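Local coordinates for class I phosphodiesterase PDEB1 (Leishmania major, PDB 2R8Q), which is a class I phosphodiesterase whose all-helical catalytic domain, of the HD superfamily, holds a zinc and a magnesium ion, at residues 137-140 / 141-144; 206-209 / 210-214; 106-109 / 110-114. One frame throughout, in Å; residues are numbered along the deposited sequence.

Contact 1 (137-140 / 141-144); sequences ALVH and DLDH. With ZN (zinc ion), chain C; MG (magnesium ion), chain D.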
loop_
_atom_site.group_PDB
_atom_site.type_symbol
_atom_site.label_atom_id
_atom_site.label_comp_id
_atom_site.label_asym_id
_atom_site.label_seq_id
_atom_site.Cartn_x
_atom_site.Cartn_y
_atom_site.Cartn_z
ATOM N N ALA A 137 6.934 6.686 -16.041
ATOM C CA ALA A 137 8.256 6.079 -16.054
ATOM C C ALA A 137 9.036 6.409 -14.776
ATOM O O ALA A 137 9.738 5.562 -14.235
ATOM C CB ALA A 137 9.036 6.549 -17.284
ATOM N N LEU A 138 8.897 7.636 -14.282
ATOM C CA LEU A 138 9.629 8.056 -13.092
ATOM C C LEU A 138 9.157 7.446 -11.774
ATOM O O LEU A 138 9.919 7.398 -10.809
ATOM C CB LEU A 138 9.614 9.589 -12.985
ATOM C CG LEU A 138 10.277 10.324 -14.154
ATOM C CD1 LEU A 138 10.070 11.827 -14.007
ATOM C CD2 LEU A 138 11.764 9.986 -14.195
ATOM N N VAL A 139 7.915 6.974 -11.725
ATOM C CA VAL A 139 7.385 6.394 -10.496
ATOM C C VAL A 139 7.256 4.877 -10.546
ATOM O O VAL A 139 6.969 4.254 -9.531
ATOM C CB VAL A 139 5.961 6.931 -10.173
ATOM C CG1 VAL A 139 5.953 8.454 -10.164
ATOM C CG2 VAL A 139 4.962 6.395 -11.190
ATOM N N HIS A 140 7.501 4.282 -11.710
ATOM C CA HIS A 140 7.270 2.848 -11.864
ATOM C C HIS A 140 8.034 1.832 -11.017
ATOM O O HIS A 140 7.620 0.675 -10.951
ATOM C CB HIS A 140 7.332 2.461 -13.354
ATOM C CG HIS A 140 8.666 1.967 -13.811
ATOM N ND1 HIS A 140 9.696 2.812 -14.165
ATOM C CD2 HIS A 140 9.137 0.709 -13.975
ATOM C CE1 HIS A 140 10.744 2.095 -14.528
ATOM N NE2 HIS A 140 10.431 0.816 -14.422
ATOM N N ASP A 141 9.117 2.247 -10.361
ATOM C CA ASP A 141 9.889 1.341 -9.505
ATOM C C ASP A 141 10.173 1.936 -8.119
ATOM O O ASP A 141 11.069 1.473 -7.415
ATOM C CB ASP A 141 11.228 0.968 -10.160
ATOM C CG ASP A 141 11.124 -0.246 -11.049
ATOM O OD1 ASP A 141 10.370 -1.171 -10.686
ATOM O OD2 ASP A 141 11.807 -0.285 -12.096
ATOM N N LEU A 142 9.400 2.941 -7.723
ATOM C CA LEU A 142 9.615 3.601 -6.430
ATOM C C LEU A 142 9.876 2.684 -5.234
ATOM O O LEU A 142 9.113 1.767 -4.962
ATOM C CB LEU A 142 8.428 4.512 -6.100
ATOM C CG LEU A 142 8.240 5.775 -6.948
ATOM C CD1 LEU A 142 6.837 6.335 -6.734
ATOM C CD2 LEU A 142 9.291 6.813 -6.580
ATOM N N ASP A 143 10.965 2.965 -4.526
ATOM C CA ASP A 143 11.352 2.230 -3.322
ATOM C C ASP A 143 11.657 0.747 -3.534
ATOM O O ASP A 143 11.475 -0.074 -2.631
ATOM C CB ASP A 143 10.272 2.421 -2.247
ATOM C CG ASP A 143 10.712 1.951 -0.869
ATOM O OD1 ASP A 143 11.853 2.256 -0.460
ATOM O OD2 ASP A 143 9.901 1.288 -0.184
ATOM N N HIS A 144 12.115 0.405 -4.733
ATOM C CA HIS A 144 12.493 -0.974 -5.031
ATOM C C HIS A 144 13.649 -1.282 -4.074
ATOM O O HIS A 144 14.518 -0.435 -3.847
ATOM C CB HIS A 144 12.953 -1.081 -6.489
ATOM C CG HIS A 144 12.965 -2.478 -7.025
ATOM N ND1 HIS A 144 13.851 -3.439 -6.589
ATOM C CD2 HIS A 144 12.204 -3.074 -7.975
ATOM C CE1 HIS A 144 13.639 -4.564 -7.248
ATOM N NE2 HIS A 144 12.644 -4.369 -8.096
HETATM ZN ZN ZN C . 11.704 -0.986 -14.103
HETATM MG MG MG D . 9.590 -2.929 -11.683
HETATM O O HOH W 1 10.134 -2.421 -13.741
HETATM O O HOH W 2 12.822 -2.979 -13.954
HETATM O O HOH W 3 9.063 -3.637 -9.649
HETATM O O HOH W 4 8.418 -4.623 -12.437
HETATM O O HOH W 5 11.393 -4.212 -11.538
#

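Contact 2 (206-209 / 210-214); sequences ALID and CVLAT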
loop_
_atom_site.group_PDB
_atom_site.type_symbol
_atom_site.label_atom_id
_atom_site.label_comp_id
_atom_site.label_asym_id
_atom_site.label_seq_id
_atom_site.Cartn_x
_atom_site.Cartn_y
_atom_site.Cartn_z
ATOM N N ALA A 206 -4.494 5.401 -15.888
ATOM C CA ALA A 206 -3.491 5.067 -16.893
ATOM C C ALA A 206 -2.134 4.807 -16.238
ATOM O O ALA A 206 -1.449 3.839 -16.571
ATOM C CB ALA A 206 -3.378 6.196 -17.916
ATOM N N LEU A 207 -1.751 5.670 -15.301
ATOM C CA LEU A 207 -0.479 5.515 -14.607
ATOM C C LEU A 207 -0.451 4.176 -13.867
ATOM O O LEU A 207 0.510 3.415 -13.983
ATOM C CB LEU A 207 -0.274 6.681 -13.631
ATOM C CG LEU A 207 0.979 6.694 -12.747
ATOM C CD1 LEU A 207 1.312 8.126 -12.353
ATOM C CD2 LEU A 207 0.745 5.830 -11.509
ATOM N N ILE A 208 -1.519 3.884 -13.130
ATOM C CA ILE A 208 -1.614 2.640 -12.371
ATOM C C ILE A 208 -1.594 1.414 -13.291
ATOM O O ILE A 208 -0.888 0.440 -13.015
ATOM C CB ILE A 208 -2.886 2.655 -11.489
ATOM C CG1 ILE A 208 -2.694 3.686 -10.372
ATOM C CG2 ILE A 208 -3.171 1.259 -10.931
ATOM C CD1 ILE A 208 -3.967 4.099 -9.646
ATOM N N ASP A 209 -2.357 1.460 -14.381
ATOM C CA ASP A 209 -2.383 0.342 -15.322
ATOM C C ASP A 209 -0.984 0.071 -15.857
ATOM O O ASP A 209 -0.555 -1.080 -15.968
ATOM C CB ASP A 209 -3.302 0.631 -16.516
ATOM C CG ASP A 209 -4.774 0.575 -16.157
ATOM O OD1 ASP A 209 -5.129 -0.106 -15.166
ATOM O OD2 ASP A 209 -5.578 1.196 -16.886
ATOM N N CYS A 210 -0.277 1.143 -16.196
ATOM C CA CYS A 210 1.068 1.016 -16.735
ATOM C C CYS A 210 2.060 0.434 -15.737
ATOM O O CYS A 210 2.857 -0.431 -16.089
ATOM C CB CYS A 210 1.556 2.372 -17.246
ATOM S SG CYS A 210 0.814 2.813 -18.834
ATOM N N VAL A 211 2.014 0.900 -14.494
ATOM C CA VAL A 211 2.928 0.376 -13.486
ATOM C C VAL A 211 2.629 -1.101 -13.223
ATOM O O VAL A 211 3.540 -1.923 -13.145
ATOM C CB VAL A 211 2.815 1.149 -12.149
ATOM C CG1 VAL A 211 3.739 0.525 -11.110
ATOM C CG2 VAL A 211 3.183 2.606 -12.354
ATOM N N LEU A 212 1.352 -1.440 -13.087
ATOM C CA LEU A 212 1.002 -2.829 -12.821
ATOM C C LEU A 212 1.404 -3.736 -13.978
ATOM O O LEU A 212 1.708 -4.916 -13.778
ATOM C CB LEU A 212 -0.498 -2.959 -12.542
ATOM C CG LEU A 212 -1.001 -2.233 -11.286
ATOM C CD1 LEU A 212 -2.510 -2.435 -11.158
ATOM C CD2 LEU A 212 -0.282 -2.759 -10.049
ATOM N N ALA A 213 1.410 -3.181 -15.186
ATOM C CA ALA A 213 1.775 -3.948 -16.373
ATOM C C ALA A 213 3.257 -4.316 -16.424
ATOM O O ALA A 213 3.651 -5.164 -17.223
ATOM C CB ALA A 213 1.398 -3.174 -17.631
ATOM N N THR A 214 4.078 -3.690 -15.582
ATOM C CA THR A 214 5.511 -3.988 -15.590
ATOM C C THR A 214 5.909 -5.248 -14.825
ATOM O O THR A 214 7.081 -5.620 -14.820
ATOM C CB THR A 214 6.358 -2.811 -15.051
ATOM O OG1 THR A 214 5.972 -2.511 -13.704
ATOM C CG2 THR A 214 6.182 -1.579 -15.931
#

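Contact 3 (106-109 / 110-114); sequences VDVC and QTLHT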
loop_
_atom_site.group_PDB
_atom_site.type_symbol
_atom_site.label_atom_id
_atom_site.label_comp_id
_atom_site.label_asym_id
_atom_site.label_seq_id
_atom_site.Cartn_x
_atom_site.Cartn_y
_atom_site.Cartn_z
ATOM N N VAL A 106 15.188 7.043 -14.927
ATOM C CA VAL A 106 15.536 8.166 -15.789
ATOM C C VAL A 106 15.731 7.558 -17.181
ATOM O O VAL A 106 15.276 8.107 -18.189
ATOM C CB VAL A 106 16.845 8.844 -15.316
ATOM C CG1 VAL A 106 17.380 9.786 -16.398
ATOM C CG2 VAL A 106 16.578 9.614 -14.026
ATOM N N ASP A 107 16.398 6.408 -17.228
ATOM C CA ASP A 107 16.623 5.716 -18.492
ATOM C C ASP A 107 15.307 5.295 -19.149
ATOM O O ASP A 107 15.124 5.483 -20.346
ATOM C CB ASP A 107 17.506 4.485 -18.272
ATOM C CG ASP A 107 17.659 3.643 -19.522
ATOM O OD1 ASP A 107 18.018 4.203 -20.580
ATOM O OD2 ASP A 107 17.428 2.415 -19.444
ATOM N N VAL A 108 14.385 4.723 -18.378
ATOM C CA VAL A 108 13.115 4.298 -18.958
ATOM C C VAL A 108 12.340 5.503 -19.491
ATOM O O VAL A 108 11.734 5.433 -20.557
ATOM C CB VAL A 108 12.262 3.514 -17.925
ATOM C CG1 VAL A 108 10.872 3.228 -18.482
ATOM C CG2 VAL A 108 12.954 2.199 -17.591
ATOM N N CYS A 109 12.380 6.611 -18.755
ATOM C CA CYS A 109 11.685 7.826 -19.177
ATOM C C CYS A 109 12.256 8.325 -20.505
ATOM O O CYS A 109 11.517 8.569 -21.459
ATOM C CB CYS A 109 11.830 8.900 -18.095
ATOM S SG CYS A 109 10.999 10.473 -18.449
ATOM N N GLN A 110 13.577 8.456 -20.567
ATOM C CA GLN A 110 14.245 8.929 -21.778
ATOM C C GLN A 110 14.005 7.982 -22.954
ATOM O O GLN A 110 13.781 8.418 -24.091
ATOM C CB GLN A 110 15.747 9.070 -21.502
ATOM C CG GLN A 110 16.561 9.790 -22.581
ATOM C CD GLN A 110 16.983 8.887 -23.728
ATOM O OE1 GLN A 110 17.324 7.721 -23.523
ATOM N NE2 GLN A 110 16.985 9.431 -24.942
ATOM N N THR A 111 14.036 6.685 -22.673
ATOM C CA THR A 111 13.826 5.672 -23.700
ATOM C C THR A 111 12.404 5.758 -24.259
ATOM O O THR A 111 12.195 5.662 -25.473
ATOM C CB THR A 111 14.075 4.265 -23.130
ATOM O OG1 THR A 111 15.435 4.163 -22.690
ATOM C CG2 THR A 111 13.805 3.204 -24.182
ATOM N N LEU A 112 11.424 5.947 -23.381
ATOM C CA LEU A 112 10.045 6.051 -23.837
ATOM C C LEU A 112 9.874 7.271 -24.732
ATOM O O LEU A 112 9.100 7.238 -25.688
ATOM C CB LEU A 112 9.086 6.125 -22.646
ATOM C CG LEU A 112 8.916 4.797 -21.906
ATOM C CD1 LEU A 112 8.066 5.005 -20.664
ATOM C CD2 LEU A 112 8.271 3.776 -22.832
ATOM N N HIS A 113 10.593 8.347 -24.427
ATOM C CA HIS A 113 10.496 9.538 -25.256
ATOM C C HIS A 113 10.959 9.151 -26.658
ATOM O O HIS A 113 10.312 9.502 -27.643
ATOM C CB HIS A 113 11.360 10.671 -24.691
ATOM C CG HIS A 113 11.224 11.966 -25.434
ATOM N ND1 HIS A 113 11.784 12.174 -26.676
ATOM C CD2 HIS A 113 10.587 13.117 -25.111
ATOM C CE1 HIS A 113 11.501 13.398 -27.086
ATOM N NE2 HIS A 113 10.774 13.992 -26.155
ATOM N N THR A 114 12.057 8.400 -26.759
ATOM C CA THR A 114 12.532 8.011 -28.084
ATOM C C THR A 114 11.533 7.115 -28.815
ATOM O O THR A 114 11.412 7.186 -30.034
ATOM C CB THR A 114 13.922 7.304 -28.047
ATOM O OG1 THR A 114 13.802 5.995 -27.480
ATOM C CG2 THR A 114 14.912 8.127 -27.242
HETATM O O HOH W 6 18.636 6.712 -21.265
#

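Contact 1 (137-140 / 141-144)
The imidazole of His-140 carries Asp-141 over one face, with Asp-141 CB 4.3 Å above the plane and over the ring centre, while Ala-137 O and water 1 lie at its edge in the ring plane. The two adjacent side chains run alongside each other, their ring and carboxylate planes 44° apart, and converge on the zinc ion. His-140 NE2 lies 2.2 Å from zinc, and Asp-141 OD2 binds the same ion at 2.1 Å; His-104 and Asp-254 complete the protein ligands. The other carboxylate oxygen, Asp-141 OD1, reaches the magnesium ion at 2.2 Å, so the carboxylate bridges the two metals, as does water 1. This is the histidine-aspartate pair for which the HD superfamily is named. At the ring's other nitrogen, ND1 of His-140 donates to Ala-137 O at 2.8 Å with an N-H...O angle of 174°, the acceptor lying 1° out of the ring plane. That bond and the zinc bond together fix the ring rotation; the first probably also makes the imidazole a stronger zinc ligand. The backbone turns sharply here: a type I turn spans Val-139 to Leu-142, closed by a weak bond from Leu-142 N to Val-139 O of 3.3 Å. Across the same turn Leu-142 CD1 meets Val-139 CB at 3.6 Å, the two side chains crossing at a slant. The turn follows helix 127-139; Val-139 rests on helices 80-92 and 171-184, and His-140 on Val-105 and Val-108 of helix 102-118.

Contact 2 (206-209 / 210-214)
Ile-208 sets its CG2 branch anti to the backbone N, and Leu-212 turns CG back beside its own N (chi1 -64°), which brings Leu-212 CD1 to 3.8 Å from Ile-208 CG2. The two side chains run alongside each other, one helical turn apart. A second i, i+4 pair repeats the pattern: Val-211 CG2 lies 4.1 Å from Leu-207 CD2, again with both chains pointing the same way. Beneath them runs regular alpha-helical bonding, for example Leu-212 N to Ile-208 O at 2.9 Å with an N-H...O angle of 169°. The last such bond, Ala-213 N to Asp-209 O at 3.0 Å, bends to 137° in the last turn of the segment. There Thr-214 OG1 donates in the carbonyl plane to Val-211 O at 2.6 Å, and Thr-214 N donates to the same oxygen at 3.1 Å. The Ile-208 and Leu-212 pair also packs on Ala-165 of the second subunit, whereas Val-211 meets Thr-136 and His-176 of its own chain. Chemically, apolar i, i+4 packing is joined by two polar features: Val-211 O takes two donors from Thr-214, and the Asp-209 carboxylate is probably stabilised as an anion by salt bridges to Arg-205 and Arg-243.

Contact 3 (106-109 / 110-114)
Residues 106-114 form a regular alpha helix, with phi/psi near -63°/-42° and i to i+4 bonds such as Gln-110 N to Val-106 O at 2.9 Å. The segment lies within helix 102-118 of the all-helical phosphodiesterase domain, the helix that also carries the zinc ligand His-104. Thr-111 bends its hydroxyl back over the preceding turn, OG1 sitting beside its own backbone N, and donates to Asp-107 O at 2.7 Å. Thr-111 N donates to that same oxygen at 2.8 Å. The two donors approach from opposite faces of the carbonyl plane, OG1 standing well above it, 41° out, and N tilted less, so Asp-107 O is held twice by one residue. The Asp-107 and Thr-111 side chains cross at a slant; Lys-260 NZ is bonded to Thr-111 OG1 and makes a weak, long ion pair with Asp-107 OD1, linking the helix to the chain beyond helix 239-254. Gln-110 bends about its CB-CG bond, and its NE2 is bonded to the backbone oxygens of Phe-38 and Ser-40, which ties the helix to an earlier loop. On another side, Leu-112 CD1 lies 4.0 Å from Val-108 CG1, the two side chains alongside each other and pointing the same way. These apolar groups, together with Cys-109, pack against Ala-137 of helix 127-139, while Val-106, Cys-109, Gln-110 and His-113 meet helix 55-68. Between the carboxylate and the amide, water 6 donates one hydrogen to Asp-107 OD1 at 2.7 Å and the other to Gln-110 OE1 at 2.8 Å.

From the N terminus the order is contact 3, contact 1, contact 2; each is continuous and closes before the next opens, so none nests or crosses. Contact 3 lies within helix 102-118 and closes no loop; contact 1 closes the turn after helix 127-139; contact 2 lies in the last turns of helix 197-212 and likewise closes none. Contact 1 touches both others: Ala-137 CB lies 3.5 Å from Cys-109 CA of contact 3, and His-140 O lies 3.9 Å from Val-211 CG1 of contact 2. Contacts 2 and 3 do not touch, their nearest atoms being about 7 Å apart. Helix 127-139 and the turn after it thus lie between helices 102-118 and 197-212, beside the metal site.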